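Local coordinates for immunity protein 52 domain-containing protein (PDB 4RHO) that is of unknown function but is probably an immunity protein that protects its bacterium against a cognate toxin, at residues Met20-Met25 / Thr156-Ala161. Numbering follows the deposited sequence.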
loop_
_atom_site.group_PDB
_atom_site.type_symbol
_atom_site.label_atom_id
_atom_site.label_comp_id
_atom_site.label_asym_id
_atom_site.label_seq_id
_atom_site.Cartn_x
_atom_site.Cartn_y
_atom_site.Cartn_z
HETATM N N MSE A 20 -2.113 9.905 -1.976
HETATM C CA MSE A 20 -2.784 8.590 -1.986
HETATM C C MSE A 20 -1.980 7.561 -1.149
HETATM O O MSE A 20 -0.744 7.535 -1.222
HETATM C CB MSE A 20 -2.942 8.093 -3.452
HETATM C CG MSE A 20 -3.782 6.811 -3.590
HETATM SE SE MSE A 20 -5.633 7.005 -2.956
HETATM C CE MSE A 20 -6.087 8.621 -3.837
ATOM N N GLU A 21 -2.674 6.730 -0.359
ATOM C CA GLU A 21 -2.000 5.752 0.490
ATOM C C GLU A 21 -2.658 4.370 0.368
ATOM O O GLU A 21 -3.874 4.244 0.540
ATOM C CB GLU A 21 -1.995 6.221 1.953
ATOM C CG GLU A 21 -1.048 5.428 2.844
ATOM C CD GLU A 21 -0.939 5.938 4.272
ATOM O OE1 GLU A 21 -1.832 6.708 4.704
ATOM O OE2 GLU A 21 0.021 5.539 4.972
ATOM N N ILE A 22 -1.847 3.334 0.052
ATOM C CA ILE A 22 -2.327 1.949 -0.060
ATOM C C ILE A 22 -1.710 1.108 1.070
ATOM O O ILE A 22 -0.495 0.903 1.094
ATOM C CB ILE A 22 -2.000 1.348 -1.468
ATOM C CG1 ILE A 22 -2.301 2.364 -2.599
ATOM C CG2 ILE A 22 -2.748 0.038 -1.684
ATOM C CD1 ILE A 22 -1.776 1.953 -3.955
ATOM N N LYS A 23 -2.532 0.704 2.048
ATOM C CA LYS A 23 -2.048 -0.015 3.223
ATOM C C LYS A 23 -2.576 -1.436 3.236
ATOM O O LYS A 23 -3.785 -1.641 3.157
ATOM C CB LYS A 23 -2.458 0.720 4.516
ATOM C CG LYS A 23 -1.868 2.131 4.638
ATOM C CD LYS A 23 -2.443 2.900 5.847
ATOM C CE LYS A 23 -3.897 3.290 5.649
ATOM N NZ LYS A 23 -4.420 4.065 6.803
ATOM N N ALA A 24 -1.672 -2.430 3.354
ATOM C CA ALA A 24 -2.068 -3.834 3.354
ATOM C C ALA A 24 -1.620 -4.550 4.637
ATOM O O ALA A 24 -0.547 -4.261 5.168
ATOM C CB ALA A 24 -1.493 -4.535 2.141
HETATM N N MSE A 25 -2.454 -5.474 5.138
HETATM C CA MSE A 25 -2.108 -6.317 6.282
HETATM C C MSE A 25 -2.084 -7.771 5.855
HETATM O O MSE A 25 -3.045 -8.248 5.239
HETATM C CB MSE A 25 -3.102 -6.116 7.430
HETATM C CG MSE A 25 -3.184 -4.680 7.918
HETATM SE SE MSE A 25 -4.623 -4.417 9.209
HETATM C CE MSE A 25 -3.856 -5.316 10.707
ATOM N N THR A 156 -4.226 -5.005 -7.217
ATOM C CA THR A 156 -4.179 -6.412 -7.625
ATOM C C THR A 156 -2.733 -6.937 -7.576
ATOM O O THR A 156 -2.504 -8.075 -7.161
ATOM C CB THR A 156 -4.783 -6.576 -9.017
ATOM O OG1 THR A 156 -6.084 -5.991 -9.025
ATOM C CG2 THR A 156 -4.863 -8.047 -9.453
ATOM N N THR A 157 -1.755 -6.102 -8.000
ATOM C CA THR A 157 -0.342 -6.490 -7.956
ATOM C C THR A 157 0.099 -6.713 -6.493
ATOM O O THR A 157 0.808 -7.671 -6.207
ATOM C CB THR A 157 0.526 -5.426 -8.648
ATOM O OG1 THR A 157 0.034 -5.214 -9.968
ATOM C CG2 THR A 157 1.997 -5.821 -8.699
ATOM N N ILE A 158 -0.387 -5.850 -5.559
ATOM C CA ILE A 158 -0.067 -5.971 -4.125
ATOM C C ILE A 158 -0.720 -7.248 -3.537
ATOM O O ILE A 158 -0.102 -7.938 -2.715
ATOM C CB ILE A 158 -0.516 -4.691 -3.356
ATOM C CG1 ILE A 158 0.298 -3.453 -3.828
ATOM C CG2 ILE A 158 -0.392 -4.892 -1.833
ATOM C CD1 ILE A 158 -0.260 -2.085 -3.340
ATOM N N VAL A 159 -1.947 -7.580 -4.000
ATOM C CA VAL A 159 -2.650 -8.791 -3.568
ATOM C C VAL A 159 -1.868 -10.039 -4.003
ATOM O O VAL A 159 -1.699 -10.963 -3.210
ATOM C CB VAL A 159 -4.112 -8.825 -4.106
ATOM C CG1 VAL A 159 -4.715 -10.225 -3.977
ATOM C CG2 VAL A 159 -4.976 -7.791 -3.395
ATOM N N ALA A 160 -1.338 -10.033 -5.241
ATOM C CA ALA A 160 -0.572 -11.167 -5.773
ATOM C C ALA A 160 0.804 -11.291 -5.087
ATOM O O ALA A 160 1.328 -12.392 -4.967
ATOM C CB ALA A 160 -0.392 -11.016 -7.279
ATOM N N ALA A 161 1.374 -10.159 -4.627
ATOM C CA ALA A 161 2.724 -10.140 -4.049
ATOM C C ALA A 161 2.722 -10.435 -2.526
ATOM O O ALA A 161 3.734 -10.897 -1.995
ATOM C CB ALA A 161 3.382 -8.796 -4.309
#
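A helix packed on the face of an antiparallel beta-sheet brings Ile-158 of helix 148-162 down onto Ile-22 and Ala-24 of strand 20-26. The strand lies inside the sheet between strands 133-140 and 166-171, and the helix leads into the second of these, so the contact ties a central strand to the helix that precedes its neighbour in the sheet. Ile-22 and Ala-24, two residues apart, both point their CB atoms at the helix, whereas Lys-23 between them turns to the other face. Ile-158 meets this pair with its two branches. Its CD1 methyl, at the end of the longer branch, reaches CG2 of Ile-22 at 3.7 Å; its CG2 methyl faces CB of Ala-24 at 4.1 Å. The first torsion of Ile-158 (chi1 -65°) sets CG2 opposite the backbone N, and chi2 of 168° extends CG1-CD1 away from the helix backbone toward the sheet. The two isoleucine side chains run obliquely to one another, meeting methyl to methyl. No hydrogen bond joins the two segments; the contact is wholly apolar, small at 119 Å² summed over both sides, and all three touching residues are buried. The surrounding core widens it: Val-167 of strand 166-171 touches both Ile-22 and Ala-24, while Phe-135 of strand 133-140 and Val-46 of helix 36-51 pack against Ile-158. On the opposite face of the strand, Glu-21 forms a salt bridge with Arg-138 through OE2. The nearest pair of CA atoms, those of Ala-24 and Ile-158, lie 8.0 Å apart, with CB of Ala-24 and CG2 of Ile-158 meeting between them.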